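Local coordinates for peptidoglycan glycosyltransferase (Eggerthella lenta, PDB 4MNR), which belongs to the penicillin-binding proteins and joins a dimerisation-type domain to a domain of the transpeptidase family, with its beta-lactamase-like fold, at residues 51-56 against 61-66; 187-192 against 325-330; 332-337 against 373-378. One frame throughout, in Å; residues are numbered along the deposited sequence.

Interaction 1 (51-56 against 61-66)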
loop_
_atom_site.group_PDB
_atom_site.type_symbol
_atom_site.label_atom_id
_atom_site.label_comp_id
_atom_site.label_asym_id
_atom_site.label_seq_id
_atom_site.Cartn_x
_atom_site.Cartn_y
_atom_site.Cartn_z
ATOM N N ARG A 51 19.249 -24.891 3.887
ATOM C CA ARG A 51 18.796 -23.624 3.323
ATOM C C ARG A 51 19.643 -22.472 3.864
ATOM O O ARG A 51 19.885 -22.387 5.065
ATOM C CB ARG A 51 17.325 -23.406 3.677
ATOM C CG ARG A 51 16.583 -22.461 2.771
ATOM C CD ARG A 51 16.532 -22.980 1.341
ATOM N NE ARG A 51 15.604 -22.206 0.518
ATOM C CZ ARG A 51 15.648 -22.174 -0.810
ATOM N NH1 ARG A 51 16.584 -22.863 -1.453
ATOM N NH2 ARG A 51 14.765 -21.447 -1.495
ATOM N N GLU A 52 20.111 -21.607 2.974
ATOM C CA GLU A 52 20.858 -20.421 3.374
ATOM C C GLU A 52 20.102 -19.161 2.968
ATOM O O GLU A 52 19.506 -19.119 1.889
ATOM C CB GLU A 52 22.229 -20.393 2.706
ATOM C CG GLU A 52 23.235 -21.368 3.259
ATOM C CD GLU A 52 24.636 -21.085 2.744
ATOM O OE1 GLU A 52 24.768 -20.246 1.824
ATOM O OE2 GLU A 52 25.600 -21.695 3.262
ATOM N N TYR A 53 20.146 -18.141 3.829
ATOM C CA TYR A 53 19.530 -16.830 3.547
ATOM C C TYR A 53 20.600 -15.740 3.608
ATOM O O TYR A 53 20.827 -15.130 4.656
ATOM C CB TYR A 53 18.388 -16.556 4.534
ATOM C CG TYR A 53 17.263 -17.558 4.405
ATOM C CD1 TYR A 53 16.230 -17.346 3.510
ATOM C CD2 TYR A 53 17.252 -18.727 5.154
ATOM C CE1 TYR A 53 15.210 -18.269 3.359
ATOM C CE2 TYR A 53 16.229 -19.653 5.020
ATOM C CZ TYR A 53 15.207 -19.412 4.121
ATOM O OH TYR A 53 14.188 -20.326 3.966
ATOM N N PRO A 54 21.290 -15.507 2.481
ATOM C CA PRO A 54 22.548 -14.753 2.563
ATOM C C PRO A 54 22.415 -13.236 2.457
ATOM O O PRO A 54 23.438 -12.548 2.427
ATOM C CB PRO A 54 23.339 -15.286 1.365
ATOM C CG PRO A 54 22.295 -15.639 0.363
ATOM C CD PRO A 54 21.071 -16.084 1.141
ATOM N N ALA A 55 21.197 -12.714 2.400
ATOM C CA ALA A 55 21.022 -11.279 2.191
ATOM C C ALA A 55 20.540 -10.511 3.424
ATOM O O ALA A 55 19.929 -9.448 3.290
ATOM C CB ALA A 55 20.080 -11.017 1.001
ATOM N N GLY A 56 20.808 -11.041 4.613
ATOM C CA GLY A 56 20.510 -10.311 5.835
ATOM C C GLY A 56 19.024 -10.075 5.976
ATOM O O GLY A 56 18.244 -11.014 5.877
ATOM N N HIS A 61 10.257 -10.581 5.010
ATOM C CA HIS A 61 8.875 -11.050 5.090
ATOM C C HIS A 61 8.417 -11.646 3.779
ATOM O O HIS A 61 7.636 -12.594 3.760
ATOM C CB HIS A 61 7.945 -9.914 5.491
ATOM C CG HIS A 61 8.252 -9.355 6.838
ATOM N ND1 HIS A 61 9.205 -8.380 7.035
ATOM C CD2 HIS A 61 7.755 -9.655 8.062
ATOM C CE1 HIS A 61 9.276 -8.098 8.324
ATOM N NE2 HIS A 61 8.406 -8.853 8.968
ATOM N N VAL A 62 8.892 -11.070 2.678
ATOM C CA VAL A 62 8.542 -11.554 1.348
ATOM C C VAL A 62 9.163 -12.926 1.057
ATOM O O VAL A 62 8.463 -13.850 0.616
ATOM C CB VAL A 62 8.964 -10.552 0.257
ATOM C CG1 VAL A 62 8.909 -11.197 -1.120
ATOM C CG2 VAL A 62 8.064 -9.319 0.286
ATOM N N VAL A 63 10.457 -13.071 1.334
ATOM C CA VAL A 63 11.151 -14.321 1.033
ATOM C C VAL A 63 10.585 -15.472 1.867
ATOM O O VAL A 63 10.324 -16.563 1.353
ATOM C CB VAL A 63 12.706 -14.200 1.164
ATOM C CG1 VAL A 63 13.134 -13.858 2.574
ATOM C CG2 VAL A 63 13.396 -15.504 0.721
ATOM N N GLY A 64 10.328 -15.202 3.141
ATOM C CA GLY A 64 9.808 -16.213 4.033
ATOM C C GLY A 64 10.881 -17.212 4.417
ATOM O O GLY A 64 12.074 -16.983 4.216
ATOM N N TYR A 65 10.457 -18.330 4.977
ATOM C CA TYR A 65 11.402 -19.356 5.385
ATOM C C TYR A 65 10.877 -20.712 4.985
ATOM O O TYR A 65 9.676 -20.884 4.773
ATOM C CB TYR A 65 11.636 -19.301 6.900
ATOM C CG TYR A 65 10.370 -19.194 7.716
ATOM C CD1 TYR A 65 9.914 -17.956 8.151
ATOM C CD2 TYR A 65 9.624 -20.323 8.041
ATOM C CE1 TYR A 65 8.760 -17.840 8.894
ATOM C CE2 TYR A 65 8.456 -20.218 8.781
ATOM C CZ TYR A 65 8.032 -18.968 9.201
ATOM O OH TYR A 65 6.881 -18.829 9.938
ATOM N N SER A 66 11.790 -21.671 4.871
ATOM C CA SER A 66 11.438 -23.061 4.641
ATOM C C SER A 66 12.183 -23.885 5.672
ATOM O O SER A 66 13.412 -23.828 5.750
ATOM C CB SER A 66 11.817 -23.502 3.226
ATOM O OG SER A 66 11.582 -24.888 3.041
#
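Tyr53 and Ser66 tie the end of an edge strand to the exit of a short helix: strand 49-52 stops just before the tyrosine, and helix 60-63 has just ended ahead of Gly64. The Tyr53 OH takes the backbone N-H of Ser66, with N and OH 2.9 Å apart and a bent N-H...O angle of 140°. Ser66 N sits near the ring plane, at its edge. Tyr53 CG lies anti to its own carbonyl carbon (chi1 -63°), and from there the ring carries its hydroxyl to Ser66 N. Along the way CE1 comes 3.5 Å from Gly64 O and 4.2 Å from Val63 CG2, so one phenol joins apolar packing at its flank to a polar bond at its end. Glycine suits position 64 because the chain leaves the helix there with positive phi. Two residues before Tyr53, Arg51 CB comes within 4.4 Å of Ser66 O, while its guanidinium makes a salt bridge to Glu76. The same carboxylate hydrogen-bonds the Tyr53 hydroxyl, which thus has two partners. Helix 74-78, carrying Glu76, therefore borders the contact, and strand 37-43 packs against Arg51 and Tyr53 through Ala39.

Interaction 2 (187-192 against 325-330)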
loop_
_atom_site.group_PDB
_atom_site.type_symbol
_atom_site.label_atom_id
_atom_site.label_comp_id
_atom_site.label_asym_id
_atom_site.label_seq_id
_atom_site.Cartn_x
_atom_site.Cartn_y
_atom_site.Cartn_z
ATOM N N PHE A 187 -7.194 8.126 1.534
ATOM C CA PHE A 187 -8.385 7.626 0.856
ATOM C C PHE A 187 -9.129 8.730 0.101
ATOM O O PHE A 187 -9.983 8.448 -0.742
ATOM C CB PHE A 187 -9.315 6.979 1.899
ATOM C CG PHE A 187 -10.546 6.337 1.328
ATOM C CD1 PHE A 187 -10.503 5.060 0.771
ATOM C CD2 PHE A 187 -11.763 6.981 1.409
ATOM C CE1 PHE A 187 -11.645 4.465 0.258
ATOM C CE2 PHE A 187 -12.919 6.395 0.891
ATOM C CZ PHE A 187 -12.855 5.129 0.318
ATOM N N LYS A 188 -8.828 9.988 0.414
ATOM C CA LYS A 188 -9.462 11.085 -0.314
ATOM C C LYS A 188 -9.174 10.998 -1.819
ATOM O O LYS A 188 -9.924 11.547 -2.624
ATOM C CB LYS A 188 -9.049 12.446 0.265
ATOM C CG LYS A 188 -9.622 12.697 1.653
ATOM C CD LYS A 188 -9.086 13.970 2.284
ATOM C CE LYS A 188 -9.638 14.107 3.721
ATOM N NZ LYS A 188 -8.915 15.154 4.458
ATOM N N ILE A 189 -8.119 10.288 -2.203
ATOM C CA ILE A 189 -7.883 10.042 -3.629
ATOM C C ILE A 189 -9.105 9.331 -4.230
ATOM O O ILE A 189 -9.591 9.692 -5.307
ATOM C CB ILE A 189 -6.648 9.154 -3.858
ATOM C CG1 ILE A 189 -5.366 9.860 -3.398
ATOM C CG2 ILE A 189 -6.554 8.764 -5.331
ATOM C CD1 ILE A 189 -4.148 8.961 -3.442
ATOM N N VAL A 190 -9.623 8.332 -3.514
ATOM C CA VAL A 190 -10.811 7.592 -3.963
ATOM C C VAL A 190 -12.072 8.459 -3.982
ATOM O O VAL A 190 -12.805 8.473 -4.973
ATOM C CB VAL A 190 -11.072 6.329 -3.105
ATOM C CG1 VAL A 190 -12.353 5.614 -3.555
ATOM C CG2 VAL A 190 -9.890 5.386 -3.197
ATOM N N THR A 191 -12.315 9.181 -2.893
ATOM C CA THR A 191 -13.462 10.077 -2.817
ATOM C C THR A 191 -13.461 11.129 -3.925
ATOM O O THR A 191 -14.468 11.319 -4.603
ATOM C CB THR A 191 -13.531 10.745 -1.451
ATOM O OG1 THR A 191 -13.453 9.724 -0.452
ATOM C CG2 THR A 191 -14.856 11.496 -1.280
ATOM N N LEU A 192 -12.322 11.789 -4.106
ATOM C CA LEU A 192 -12.166 12.802 -5.160
ATOM C C LEU A 192 -12.375 12.210 -6.546
ATOM O O LEU A 192 -13.111 12.757 -7.374
ATOM C CB LEU A 192 -10.770 13.407 -5.078
ATOM C CG LEU A 192 -10.465 14.452 -6.153
ATOM C CD1 LEU A 192 -11.417 15.646 -6.031
ATOM C CD2 LEU A 192 -9.009 14.883 -6.057
ATOM N N ALA A 325 -1.302 1.324 -2.564
ATOM C CA ALA A 325 -0.411 1.472 -3.694
ATOM C C ALA A 325 -1.190 1.266 -4.989
ATOM O O ALA A 325 -0.983 1.992 -5.950
ATOM C CB ALA A 325 0.759 0.495 -3.593
HETATM N N MSE A 326 -2.100 0.295 -4.994
HETATM C CA MSE A 326 -2.963 0.077 -6.157
HETATM C C MSE A 326 -3.843 1.287 -6.460
HETATM O O MSE A 326 -4.087 1.613 -7.622
HETATM C CB MSE A 326 -3.810 -1.183 -5.983
HETATM C CG MSE A 326 -2.924 -2.444 -5.947
HETATM SE SE MSE A 326 -3.927 -4.007 -5.363
HETATM C CE MSE A 326 -5.334 -3.877 -6.637
ATOM N N VAL A 327 -4.322 1.960 -5.415
ATOM C CA VAL A 327 -5.073 3.196 -5.622
ATOM C C VAL A 327 -4.196 4.214 -6.344
ATOM O O VAL A 327 -4.619 4.861 -7.297
ATOM C CB VAL A 327 -5.594 3.775 -4.280
ATOM C CG1 VAL A 327 -6.079 5.203 -4.480
ATOM C CG2 VAL A 327 -6.709 2.914 -3.733
ATOM N N GLY A 328 -2.951 4.336 -5.898
ATOM C CA GLY A 328 -1.991 5.187 -6.567
ATOM C C GLY A 328 -1.739 4.794 -8.016
ATOM O O GLY A 328 -1.627 5.656 -8.895
ATOM N N THR A 329 -1.632 3.495 -8.280
ATOM C CA THR A 329 -1.364 3.078 -9.656
ATOM C C THR A 329 -2.545 3.401 -10.579
ATOM O O THR A 329 -2.327 3.676 -11.747
ATOM C CB THR A 329 -0.946 1.592 -9.811
ATOM O OG1 THR A 329 -2.029 0.723 -9.449
ATOM C CG2 THR A 329 0.288 1.291 -8.961
ATOM N N ALA A 330 -3.768 3.409 -10.048
ATOM C CA ALA A 330 -4.932 3.761 -10.862
ATOM C C ALA A 330 -4.795 5.184 -11.364
ATOM O O ALA A 330 -5.043 5.479 -12.526
ATOM C CB ALA A 330 -6.214 3.621 -10.058
#
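Val327 of helix 321-332 meets Ile189 and Val190 of helix 188-197 in a small, wholly apolar contact. The tight part is the Val327 CG1 methyl, which lies 3.7 Å from Ile189 CG2 and 4.0 Å from Val190 CG2. It stands anti to the backbone N (chi1 167°), a position that turns it against both residues. The Val190 side chain crosses that of Val327 at about a right angle, and its CG2 also meets the second methyl, Val327 CG2, at 4.1 Å. Beta-branched residues suit this place: their methyls branch close to the backbone, as two helices this near each other require. The looser side begins a turn further on, where Ala330 CB stays 7.0 Å from Ile189 CG2; Ala330 is buried as well and packs on Phe264 and Ile337, so other parts of the fold, not solvent, cover that side. Val190 CB lies over one face of the Phe187 ring, offset toward the rim, 3.9 Å above the plane. On another side of helix 188-197, Lys188, the lysine of the family's SxxK sequence motif, hydrogen-bonds Ser240 and Asn242. Helix 242-263 flanks Lys188 and Thr191, and behind helix 321-332 Ala325 and Thr329 rest on strand 130-135.

Interaction 3 (332-337 against 373-378)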
loop_
_atom_site.group_PDB
_atom_site.type_symbol
_atom_site.label_atom_id
_atom_site.label_comp_id
_atom_site.label_asym_id
_atom_site.label_seq_id
_atom_site.Cartn_x
_atom_site.Cartn_y
_atom_site.Cartn_z
ATOM N N ALA A 332 -1.985 6.932 -11.575
ATOM C CA ALA A 332 -0.797 6.993 -12.410
ATOM C C ALA A 332 -0.989 6.412 -13.824
ATOM O O ALA A 332 -0.422 6.913 -14.793
ATOM C CB ALA A 332 0.362 6.288 -11.697
ATOM N N ASN A 333 -1.805 5.368 -13.934
ATOM C CA ASN A 333 -1.893 4.569 -15.156
ATOM C C ASN A 333 -3.218 4.763 -15.880
ATOM O O ASN A 333 -3.840 3.793 -16.300
ATOM C CB ASN A 333 -1.705 3.087 -14.797
ATOM C CG ASN A 333 -1.446 2.196 -16.000
ATOM O OD1 ASN A 333 -0.712 2.557 -16.928
ATOM N ND2 ASN A 333 -2.034 1.012 -15.979
ATOM N N ASP A 334 -3.651 6.019 -16.016
ATOM C CA ASP A 334 -4.821 6.336 -16.836
ATOM C C ASP A 334 -6.095 5.626 -16.354
ATOM O O ASP A 334 -6.978 5.292 -17.154
ATOM C CB ASP A 334 -4.558 6.012 -18.321
ATOM C CG ASP A 334 -3.406 6.820 -18.900
ATOM O OD1 ASP A 334 -3.182 7.964 -18.442
ATOM O OD2 ASP A 334 -2.719 6.307 -19.816
ATOM N N GLY A 335 -6.167 5.379 -15.048
ATOM C CA GLY A 335 -7.372 4.848 -14.437
ATOM C C GLY A 335 -7.368 3.340 -14.267
ATOM O O GLY A 335 -8.266 2.781 -13.634
ATOM N N VAL A 336 -6.354 2.679 -14.819
ATOM C CA VAL A 336 -6.328 1.215 -14.844
ATOM C C VAL A 336 -5.432 0.681 -13.753
ATOM O O VAL A 336 -4.281 1.093 -13.632
ATOM C CB VAL A 336 -5.787 0.698 -16.182
ATOM C CG1 VAL A 336 -5.737 -0.819 -16.190
ATOM C CG2 VAL A 336 -6.651 1.203 -17.324
ATOM N N ILE A 337 -5.966 -0.232 -12.952
ATOM C CA ILE A 337 -5.148 -0.944 -11.982
ATOM C C ILE A 337 -4.668 -2.256 -12.591
ATOM O O ILE A 337 -5.479 -3.115 -12.942
ATOM C CB ILE A 337 -5.964 -1.252 -10.720
ATOM C CG1 ILE A 337 -6.429 0.060 -10.070
ATOM C CG2 ILE A 337 -5.146 -2.090 -9.745
ATOM C CD1 ILE A 337 -7.303 -0.130 -8.816
ATOM N N ARG A 373 -7.246 14.249 -14.188
ATOM C CA ARG A 373 -7.703 15.407 -13.423
ATOM C C ARG A 373 -7.295 15.244 -11.980
ATOM O O ARG A 373 -6.909 16.211 -11.318
ATOM C CB ARG A 373 -9.226 15.559 -13.504
ATOM C CG ARG A 373 -9.723 16.028 -14.860
ATOM C CD ARG A 373 -11.220 15.814 -14.982
ATOM N NE ARG A 373 -11.964 16.731 -14.120
ATOM C CZ ARG A 373 -13.273 16.645 -13.901
ATOM N NH1 ARG A 373 -13.983 15.665 -14.456
ATOM N NH2 ARG A 373 -13.868 17.539 -13.129
ATOM N N VAL A 374 -7.388 14.015 -11.480
ATOM C CA VAL A 374 -6.974 13.743 -10.100
ATOM C C VAL A 374 -5.465 13.927 -9.947
ATOM O O VAL A 374 -5.006 14.501 -8.966
ATOM C CB VAL A 374 -7.380 12.332 -9.667
ATOM C CG1 VAL A 374 -6.776 11.977 -8.284
ATOM C CG2 VAL A 374 -8.897 12.221 -9.652
ATOM N N ARG A 375 -4.704 13.443 -10.926
ATOM C CA ARG A 375 -3.251 13.571 -10.882
ATOM C C ARG A 375 -2.840 15.046 -10.818
ATOM O O ARG A 375 -1.920 15.412 -10.090
ATOM C CB ARG A 375 -2.615 12.860 -12.085
ATOM C CG ARG A 375 -1.174 12.433 -11.871
ATOM C CD ARG A 375 -0.772 11.332 -12.859
ATOM N NE ARG A 375 -0.860 11.794 -14.241
ATOM C CZ ARG A 375 -1.773 11.383 -15.117
ATOM N NH1 ARG A 375 -1.775 11.879 -16.347
ATOM N NH2 ARG A 375 -2.687 10.480 -14.766
ATOM N N ASP A 376 -3.545 15.896 -11.554
ATOM C CA ASP A 376 -3.270 17.333 -11.534
ATOM C C ASP A 376 -3.529 17.952 -10.146
ATOM O O ASP A 376 -2.785 18.835 -9.694
ATOM C CB ASP A 376 -4.092 18.054 -12.601
ATOM C CG ASP A 376 -3.580 17.796 -14.022
ATOM O OD1 ASP A 376 -2.440 17.298 -14.184
ATOM O OD2 ASP A 376 -4.324 18.103 -14.982
ATOM N N VAL A 377 -4.585 17.504 -9.479
ATOM C CA VAL A 377 -4.860 17.984 -8.121
ATOM C C VAL A 377 -3.776 17.501 -7.152
ATOM O O VAL A 377 -3.331 18.250 -6.281
ATOM C CB VAL A 377 -6.246 17.516 -7.626
ATOM C CG1 VAL A 377 -6.455 17.904 -6.158
ATOM C CG2 VAL A 377 -7.333 18.117 -8.487
ATOM N N LEU A 378 -3.334 16.255 -7.324
ATOM C CA LEU A 378 -2.293 15.700 -6.455
ATOM C C LEU A 378 -0.915 16.340 -6.674
ATOM O O LEU A 378 -0.071 16.367 -5.766
ATOM C CB LEU A 378 -2.211 14.180 -6.602
ATOM C CG LEU A 378 -3.499 13.436 -6.236
ATOM C CD1 LEU A 378 -3.276 11.932 -6.278
ATOM C CD2 LEU A 378 -4.025 13.862 -4.865
HETATM O O HOH W 1 -4.403 10.001 -17.148
#
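Ala332, at the end of helix 321-332, comes nearest to Arg375 of helix 368-384, their CA atoms 7.2 Å apart, just before the chain reverses through a type I' turn from Asn333 to Val336 and enters strand 336-338. Asp334 and Gly335 both take positive phi in that turn; at Gly335 a side chain would also be jammed against the carbonyl O of Asp334, so glycine suits it. Val336 N closes the turn on Asn333 O at 3.1 Å. The Asn333 side chain adds a second clasp: ND2 gives a fairly straight bond (155°) to Val336 O over 3.3 Å, reaching that oxygen from above its carbonyl plane. Across the contact, Arg375 runs out from its helix nearly extended until chi3 (62°) bends the guanidinium round toward the helix end. There NH2 hydrogen-bonds Ile331 O, with Ala332 O further off at 4.2 Å. Pro423 packs against the side chain. A water lies at the guanidinium edge, in its plane, and accepts from Arg375 NH2 at 3.0 Å while donating to Asp334 OD1 at 2.7 Å. Arg375 has two conformers, so its contacts hold for one of them and the bridge may be only partly occupied. Asp334 OD1 stands 4.5 Å from Arg375 NH2, well out of the guanidinium plane. Asp334 also has a long, weak ion pair with Lys368. With water bridging them, the opposite charges probably attract weakly and partly screened, whereas the arginine, in this conformer, grips a backbone carbonyl directly at a helix C-terminus, where the dipole would favour a positive group.

Interactions 2 and 3 share helix 321-332: its middle packs in the buried interior at 325-330, and its end passes into the partly buried turn at 332-337. Their centres are about 8 Å apart, and they touch directly, with a probable hydrogen bond from Gly335 N to Ala330 O (2.8 Å) and Ile337 packed on Met326 and Ala330. Leu192 and Val377 bring the remaining helices together. Interaction 1 lies in the dimerisation-type part of the chain, its centre about 32 Å from that of interaction 2 and about 36 Å from that of interaction 3. The chemistry differs with place: methyls alone in buried interaction 2, while the two partly buried contacts use polar groups, a tyrosine hydroxyl in 1 and charges with a bridging water in 3.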